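Local atomic coordinates of endo-beta-mannanase (Opitutaceae bacterium TAV5, PDB entry 7BOB), a protein that probably hydrolyses beta-1,4-mannosidic bonds at the ends of mannan-derived chains, as a homotrimeric family 5 exo-beta-1,4-mannosidase. Residues A[41-46]-A[85-90]; A[56-61]-A[278-283]; A[64-69]-A[76-81]. All coordinates share one frame; numbering follows the deposited sequence.

From the N terminus, the first segment reached is 41-46, on helix 39-51, the opening half of contact 1. Strand 56-62 follows, with the first half of contact 2. The short helix 63-66 then starts contact 3, which closes within a few residues on helix 75-89. The same helix ends contact 1 near its C-terminal end, so contact 3 is nested inside that loop. Contact 2 closes last, on strand 277-282. Its loop crosses that of contact 1 and encloses contact 3. Contacts 1 and 3 belong to the outer helical layer of the (beta/alpha)8 barrel, and contact 2 spans its interior. V57 and F59 pack on C88 and L85, and V61 on F66, joining the layers.

Contact 1 of 3, residues A[41-46]-A[85-90]; sequences EIFSDL and LDACGE
F43 and L46 of helix 39-51 pack on A87 and C88 of helix 75-89. The contact across the two segments is apolar throughout. Its first element is a CH-pi interaction. The methyl CB of A87 lies over one face of the F43 ring, 3.7 Å from the ring centroid and 23° off the ring normal. It is offset toward the rim, so the closest ring atom is F43 CE1, 3.4 Å from A87 CB. F43 CZ is almost as near. The ring reaches there because F43 CG stands anti to its own carbonyl carbon (chi1 -70°), which swings the ring across the gap between the helices. With an alanine here in place of F43, the A87 methyl would probably lose the ring that covers it, leaving a gap between the two helices.

The second element is aliphatic. L46 points at the other helix and touches two residues with its methyls. L46 CD1 lies 3.9 Å from both A87 CB and C88 SG, and L46 CD2 touches C88 SG at 3.9 Å. The A87 methyl is thus met by both F43 and L46. The helix axes approach to 10.2 Å and cross at -28°.

These are neighbouring outer helices of the (beta/alpha)8 barrel, following its first and second strands. I42 and L46 also rest on L84, the residue just before 85-90. On the barrel side, C88 packs on V57 and L85 on F59, both from strand 56-62.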
# COMPACT_ATOMS: atom_id res chain seq x y z
N GLU A 41 -16.64 -43.77 -14.67
CA GLU A 41 -17.03 -42.39 -14.93
C GLU A 41 -16.01 -41.70 -15.83
O GLU A 41 -16.38 -41.08 -16.84
CB GLU A 41 -17.21 -41.64 -13.61
CG GLU A 41 -17.54 -40.14 -13.76
CD GLU A 41 -17.80 -39.45 -12.42
OE1 GLU A 41 -17.61 -40.10 -11.36
OE2 GLU A 41 -18.18 -38.24 -12.43
N ILE A 42 -14.72 -41.81 -15.50
CA ILE A 42 -13.67 -41.18 -16.31
C ILE A 42 -13.73 -41.67 -17.76
O ILE A 42 -13.76 -40.87 -18.71
CB ILE A 42 -12.29 -41.45 -15.68
CG1 ILE A 42 -12.18 -40.77 -14.30
CG2 ILE A 42 -11.18 -41.00 -16.60
CD1 ILE A 42 -11.03 -41.30 -13.42
N PHE A 43 -13.75 -42.99 -17.95
CA PHE A 43 -13.69 -43.54 -19.30
C PHE A 43 -14.96 -43.19 -20.08
O PHE A 43 -14.92 -42.93 -21.29
CB PHE A 43 -13.47 -45.06 -19.25
CG PHE A 43 -12.09 -45.47 -18.77
CD1 PHE A 43 -11.17 -44.53 -18.28
CD2 PHE A 43 -11.70 -46.82 -18.80
CE1 PHE A 43 -9.89 -44.91 -17.83
CE2 PHE A 43 -10.42 -47.22 -18.34
CZ PHE A 43 -9.52 -46.26 -17.86
N SER A 44 -16.10 -43.15 -19.39
CA SER A 44 -17.31 -42.69 -20.04
C SER A 44 -17.19 -41.22 -20.45
O SER A 44 -17.71 -40.83 -21.50
CB SER A 44 -18.52 -42.91 -19.12
OG SER A 44 -19.64 -42.19 -19.60
N ASP A 45 -16.46 -40.42 -19.66
CA ASP A 45 -16.24 -39.02 -20.05
C ASP A 45 -15.28 -38.92 -21.23
O ASP A 45 -15.45 -38.06 -22.11
CB ASP A 45 -15.70 -38.20 -18.86
CG ASP A 45 -16.78 -37.86 -17.84
OD1 ASP A 45 -17.98 -37.83 -18.19
OD2 ASP A 45 -16.42 -37.62 -16.67
N LEU A 46 -14.24 -39.76 -21.26
CA LEU A 46 -13.35 -39.74 -22.41
C LEU A 46 -14.09 -40.14 -23.67
O LEU A 46 -13.90 -39.53 -24.73
CB LEU A 46 -12.15 -40.65 -22.16
CG LEU A 46 -11.23 -40.31 -20.99
CD1 LEU A 46 -10.19 -41.40 -20.90
CD2 LEU A 46 -10.55 -39.00 -21.23
N LEU A 85 -3.58 -42.59 -19.40
CA LEU A 85 -2.86 -42.37 -20.65
C LEU A 85 -3.27 -43.38 -21.70
O LEU A 85 -3.52 -43.03 -22.87
CB LEU A 85 -1.36 -42.46 -20.42
CG LEU A 85 -0.80 -41.36 -19.51
CD1 LEU A 85 0.60 -41.70 -19.02
CD2 LEU A 85 -0.82 -40.01 -20.26
N ASP A 86 -3.39 -44.64 -21.28
CA ASP A 86 -3.82 -45.71 -22.16
C ASP A 86 -5.24 -45.49 -22.66
O ASP A 86 -5.51 -45.54 -23.87
CB ASP A 86 -3.71 -47.03 -21.40
CG ASP A 86 -3.59 -48.21 -22.29
OD1 ASP A 86 -2.45 -48.48 -22.75
OD2 ASP A 86 -4.62 -48.88 -22.51
N ALA A 87 -6.16 -45.18 -21.75
CA ALA A 87 -7.55 -45.01 -22.15
C ALA A 87 -7.74 -43.83 -23.11
O ALA A 87 -8.59 -43.90 -24.00
CB ALA A 87 -8.42 -44.83 -20.91
N CYS A 88 -6.97 -42.73 -22.94
CA CYS A 88 -7.06 -41.61 -23.89
C CYS A 88 -6.52 -42.00 -25.26
O CYS A 88 -7.10 -41.62 -26.28
CB CYS A 88 -6.28 -40.38 -23.41
SG CYS A 88 -6.78 -39.68 -21.83
N GLY A 89 -5.38 -42.68 -25.29
CA GLY A 89 -4.85 -43.16 -26.54
C GLY A 89 -5.84 -43.97 -27.35
O GLY A 89 -6.08 -43.70 -28.53
N GLU A 90 -6.47 -44.96 -26.71
CA GLU A 90 -7.42 -45.81 -27.44
C GLU A 90 -8.66 -45.06 -27.88
O GLU A 90 -9.48 -45.65 -28.61
CB GLU A 90 -7.87 -47.00 -26.59
CG GLU A 90 -6.78 -47.71 -25.84
CD GLU A 90 -7.28 -49.02 -25.24
OE1 GLU A 90 -8.53 -49.17 -25.14
OE2 GLU A 90 -6.44 -49.90 -24.88

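Contact 2 of 3, residues A[56-61]-A[278-283]; sequences TVRFFV and LLQEFG
R58 reaches from strand 56-62 across to Q280 and E281 on strand 277-282. From CB the chain runs straight out, CG anti to the backbone N (chi1 179°), and stays extended to NE. R58 CD meets Q280 CG at 3.6 Å. The guanidinium then lies flat on the side-chain amide of Q280, the two planes only 13° apart, with Q280 CD over its centre. R58 NE and Q280 NE2 are 3.3 Å apart, but both are donors, so this is stacking, not a bond. The edge of the F60 ring, through CE1, stands over the opposite face. At the tip, R58 NH1 donates a hydrogen bond to E281 OE2, part of a salt bridge (3.0 Å, 157°). E281 OE2 accepts in the guanidinium plane with its anti lone pair. NH1 also bonds N23; NH2 forms a salt bridge with D152 and hydrogen-bonds N155. Q280 is held by H240, Q96 and D152, and E281 OE1 by Y242.

The partners come from strands two and seven, across the inside of a (beta/alpha)8 barrel. In family 5 the nucleophilic glutamate lies at the C-terminal end of strand seven. E281 is placed consistently with that role, and R58 would then help position it.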
# COMPACT_ATOMS: atom_id res chain seq x y z
N THR A 56 -7.82 -33.80 -27.90
CA THR A 56 -6.89 -33.59 -26.79
C THR A 56 -7.66 -33.47 -25.47
O THR A 56 -8.84 -33.11 -25.44
CB THR A 56 -6.04 -32.33 -26.97
OG1 THR A 56 -6.91 -31.23 -27.28
CG2 THR A 56 -5.05 -32.47 -28.13
N VAL A 57 -6.98 -33.80 -24.37
CA VAL A 57 -7.56 -33.62 -23.05
C VAL A 57 -6.44 -33.17 -22.13
O VAL A 57 -5.38 -33.82 -22.08
CB VAL A 57 -8.26 -34.88 -22.51
CG1 VAL A 57 -7.31 -36.11 -22.47
CG2 VAL A 57 -8.92 -34.61 -21.13
N ARG A 58 -6.63 -32.03 -21.47
CA ARG A 58 -5.69 -31.54 -20.47
C ARG A 58 -6.13 -32.04 -19.10
O ARG A 58 -7.29 -31.88 -18.71
CB ARG A 58 -5.62 -30.02 -20.48
CG ARG A 58 -4.66 -29.44 -19.43
CD ARG A 58 -4.34 -28.00 -19.73
NE ARG A 58 -3.42 -27.39 -18.79
CZ ARG A 58 -3.71 -26.33 -18.01
NH1 ARG A 58 -4.93 -25.79 -18.01
NH2 ARG A 58 -2.79 -25.82 -17.21
N PHE A 59 -5.20 -32.65 -18.37
CA PHE A 59 -5.51 -33.10 -17.03
C PHE A 59 -4.30 -32.87 -16.13
O PHE A 59 -3.19 -32.59 -16.60
CB PHE A 59 -5.99 -34.56 -17.03
CG PHE A 59 -4.94 -35.56 -17.43
CD1 PHE A 59 -5.00 -36.19 -18.66
CD2 PHE A 59 -3.92 -35.91 -16.56
CE1 PHE A 59 -4.06 -37.13 -19.03
CE2 PHE A 59 -2.96 -36.86 -16.93
CZ PHE A 59 -3.03 -37.46 -18.17
N PHE A 60 -4.50 -33.01 -14.83
CA PHE A 60 -3.57 -32.46 -13.86
C PHE A 60 -3.04 -33.55 -12.95
O PHE A 60 -3.81 -34.25 -12.28
CB PHE A 60 -4.27 -31.35 -13.08
CG PHE A 60 -4.96 -30.40 -13.98
CD1 PHE A 60 -4.24 -29.44 -14.67
CD2 PHE A 60 -6.32 -30.53 -14.24
CE1 PHE A 60 -4.88 -28.56 -15.56
CE2 PHE A 60 -6.96 -29.68 -15.11
CZ PHE A 60 -6.23 -28.70 -15.78
N VAL A 61 -1.71 -33.69 -12.93
CA VAL A 61 -1.03 -34.62 -12.05
C VAL A 61 -0.85 -33.90 -10.72
O VAL A 61 0.08 -33.11 -10.55
CB VAL A 61 0.30 -35.08 -12.67
CG1 VAL A 61 1.00 -36.11 -11.80
CG2 VAL A 61 0.05 -35.66 -14.07
N LEU A 278 -0.99 -21.48 -27.42
CA LEU A 278 -2.15 -22.34 -27.26
C LEU A 278 -3.17 -21.65 -26.36
O LEU A 278 -2.83 -21.22 -25.25
CB LEU A 278 -1.74 -23.68 -26.63
CG LEU A 278 -2.85 -24.64 -26.23
CD1 LEU A 278 -3.60 -25.02 -27.50
CD2 LEU A 278 -2.35 -25.93 -25.55
N LEU A 279 -4.42 -21.56 -26.83
CA LEU A 279 -5.50 -21.11 -25.95
C LEU A 279 -5.84 -22.27 -25.03
O LEU A 279 -6.78 -23.03 -25.26
CB LEU A 279 -6.72 -20.65 -26.75
CG LEU A 279 -7.82 -19.99 -25.91
CD1 LEU A 279 -7.28 -18.74 -25.24
CD2 LEU A 279 -9.08 -19.65 -26.73
N GLN A 280 -5.03 -22.40 -23.97
CA GLN A 280 -5.04 -23.61 -23.15
C GLN A 280 -6.25 -23.69 -22.22
O GLN A 280 -6.58 -24.78 -21.73
CB GLN A 280 -3.77 -23.67 -22.33
CG GLN A 280 -3.53 -24.99 -21.61
CD GLN A 280 -2.29 -24.91 -20.79
OE1 GLN A 280 -2.09 -23.93 -20.05
NE2 GLN A 280 -1.42 -25.91 -20.91
N GLU A 281 -6.91 -22.55 -21.98
CA GLU A 281 -8.09 -22.47 -21.14
C GLU A 281 -8.92 -21.30 -21.66
O GLU A 281 -8.41 -20.18 -21.75
CB GLU A 281 -7.76 -22.18 -19.67
CG GLU A 281 -7.26 -23.32 -18.82
CD GLU A 281 -7.05 -22.85 -17.36
OE1 GLU A 281 -7.70 -21.85 -16.95
OE2 GLU A 281 -6.22 -23.45 -16.66
N PHE A 282 -10.19 -21.56 -21.95
CA PHE A 282 -11.12 -20.47 -22.16
C PHE A 282 -12.47 -20.95 -21.68
O PHE A 282 -12.76 -22.14 -21.70
CB PHE A 282 -11.15 -20.04 -23.63
CG PHE A 282 -11.89 -21.00 -24.49
CD1 PHE A 282 -11.29 -22.17 -24.92
CD2 PHE A 282 -13.22 -20.76 -24.82
CE1 PHE A 282 -11.99 -23.07 -25.71
CE2 PHE A 282 -13.93 -21.65 -25.60
CZ PHE A 282 -13.31 -22.81 -26.05
N GLY A 283 -13.30 -20.02 -21.22
CA GLY A 283 -14.60 -20.41 -20.70
C GLY A 283 -15.50 -19.21 -20.60
O GLY A 283 -15.05 -18.07 -20.71

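Contact 3 of 3, residues A[64-69]-A[76-81]; sequences PDFEPR and TMLSRL
F66 turns its CG away from its own carbonyl carbon (chi1 -78°), which carries the ring over to helix 75-89. There it meets M77, whose CG is likewise anti to the carbonyl carbon (chi1 -54°) and so comes to lie against the backbone of D65. A bend at chi2 turns the M77 chain beyond CG. The two segments are the short helix 63-66 and the start of the second outer helix of the (beta/alpha)8 barrel. Both belong to the connection that follows strand 56-62; a short loop joins them.

M77 covers one face of the F66 ring with its CB. This is a CH-pi contact, 3.8 Å from M77 CB to the ring centroid and 15° off the normal. The CB sits off-centre, toward the rim. At the ring edge and in its plane, L78 CD2 comes within 3.9 Å of F66 CD2. L81 adds its CD2, 4.0 Å from F66 CE2. F66 CE2 also lies near the M77 carbonyl, so it packs on the helix backbone as well as on side chains. The ring is thus met by three residues, M77 over a face, L78 at the edge and L81 obliquely.

Other parts of the fold close in around the ring. W34 of helix 33-36 meets it edge-to-face, and V61 and I137 also touch it. D65 has its carboxylate committed to R62, by a salt bridge, and to Q35, by a hydrogen bond.

The backbone of D65 still faces the helix. Its carbonyl oxygen D65 O is 3.3 Å from M77 CG, the methylene that chi1 sets beside it.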
# COMPACT_ATOMS: atom_id res chain seq x y z
N PRO A 64 0.67 -33.55 -4.50
CA PRO A 64 0.51 -34.27 -3.23
C PRO A 64 0.04 -35.70 -3.41
O PRO A 64 0.48 -36.59 -2.67
CB PRO A 64 -0.54 -33.44 -2.48
CG PRO A 64 -1.21 -32.58 -3.57
CD PRO A 64 -0.10 -32.29 -4.52
N ASP A 65 -0.84 -35.94 -4.39
CA ASP A 65 -1.32 -37.30 -4.61
C ASP A 65 -0.17 -38.23 -4.97
O ASP A 65 -0.14 -39.39 -4.53
CB ASP A 65 -2.37 -37.32 -5.73
CG ASP A 65 -3.66 -36.62 -5.35
OD1 ASP A 65 -4.15 -36.77 -4.21
OD2 ASP A 65 -4.23 -35.93 -6.22
N PHE A 66 0.79 -37.74 -5.74
CA PHE A 66 1.80 -38.60 -6.35
C PHE A 66 3.08 -38.68 -5.53
O PHE A 66 3.84 -39.65 -5.69
CB PHE A 66 2.13 -38.11 -7.77
CG PHE A 66 1.11 -38.50 -8.81
CD1 PHE A 66 -0.08 -37.78 -8.94
CD2 PHE A 66 1.33 -39.59 -9.67
CE1 PHE A 66 -1.04 -38.13 -9.91
CE2 PHE A 66 0.38 -39.95 -10.64
CZ PHE A 66 -0.81 -39.22 -10.76
N GLU A 67 3.36 -37.72 -4.65
CA GLU A 67 4.52 -37.77 -3.76
C GLU A 67 4.09 -37.40 -2.35
O GLU A 67 4.43 -36.33 -1.85
CB GLU A 67 5.63 -36.84 -4.25
CG GLU A 67 6.99 -37.21 -3.68
CD GLU A 67 8.09 -36.28 -4.11
OE1 GLU A 67 7.90 -35.54 -5.10
OE2 GLU A 67 9.15 -36.29 -3.46
N PRO A 68 3.34 -38.28 -1.68
CA PRO A 68 2.85 -37.96 -0.33
C PRO A 68 3.95 -37.82 0.70
O PRO A 68 3.73 -37.17 1.73
CB PRO A 68 1.92 -39.14 -0.00
CG PRO A 68 2.38 -40.24 -0.91
CD PRO A 68 2.81 -39.57 -2.17
N ARG A 69 5.12 -38.41 0.48
CA ARG A 69 6.27 -38.24 1.35
C ARG A 69 7.48 -37.97 0.47
O ARG A 69 7.49 -38.36 -0.69
CB ARG A 69 6.49 -39.48 2.25
CG ARG A 69 5.42 -39.67 3.33
CD ARG A 69 5.36 -41.11 3.89
NE ARG A 69 5.50 -42.12 2.84
CZ ARG A 69 4.51 -42.54 2.04
NH1 ARG A 69 3.28 -42.04 2.19
NH2 ARG A 69 4.74 -43.45 1.10
N THR A 76 0.09 -46.62 -6.49
CA THR A 76 -1.29 -46.69 -6.97
C THR A 76 -1.61 -45.54 -7.93
O THR A 76 -2.25 -45.74 -8.96
CB THR A 76 -2.27 -46.68 -5.80
OG1 THR A 76 -1.98 -47.77 -4.93
CG2 THR A 76 -3.71 -46.79 -6.30
N MET A 77 -1.15 -44.33 -7.60
CA MET A 77 -1.43 -43.18 -8.46
C MET A 77 -0.72 -43.31 -9.80
O MET A 77 -1.31 -43.03 -10.85
CB MET A 77 -1.03 -41.88 -7.77
CG MET A 77 -1.65 -41.70 -6.40
SD MET A 77 -3.46 -41.76 -6.44
CE MET A 77 -3.81 -42.28 -4.74
N LEU A 78 0.55 -43.74 -9.78
CA LEU A 78 1.27 -43.99 -11.03
C LEU A 78 0.58 -45.04 -11.87
O LEU A 78 0.63 -44.98 -13.11
CB LEU A 78 2.71 -44.39 -10.75
CG LEU A 78 3.49 -43.26 -10.08
CD1 LEU A 78 4.72 -43.74 -9.30
CD2 LEU A 78 3.89 -42.20 -11.13
N SER A 79 -0.11 -46.00 -11.25
CA SER A 79 -0.78 -47.00 -12.09
C SER A 79 -2.05 -46.42 -12.67
O SER A 79 -2.42 -46.73 -13.81
CB SER A 79 -1.08 -48.26 -11.29
OG SER A 79 0.13 -48.73 -10.73
N ARG A 80 -2.74 -45.58 -11.89
CA ARG A 80 -3.89 -44.88 -12.43
C ARG A 80 -3.48 -43.92 -13.54
O ARG A 80 -4.17 -43.81 -14.56
CB ARG A 80 -4.60 -44.17 -11.29
CG ARG A 80 -5.30 -45.17 -10.42
CD ARG A 80 -5.74 -44.57 -9.10
NE ARG A 80 -6.34 -45.60 -8.25
CZ ARG A 80 -6.80 -45.41 -7.02
NH1 ARG A 80 -6.73 -44.21 -6.44
NH2 ARG A 80 -7.32 -46.44 -6.35
N LEU A 81 -2.33 -43.24 -13.39
CA LEU A 81 -1.83 -42.41 -14.48
C LEU A 81 -1.69 -43.23 -15.76
O LEU A 81 -2.17 -42.83 -16.83
CB LEU A 81 -0.49 -41.76 -14.10
CG LEU A 81 0.17 -40.80 -15.10
CD1 LEU A 81 -0.81 -39.79 -15.69
CD2 LEU A 81 1.37 -40.07 -14.49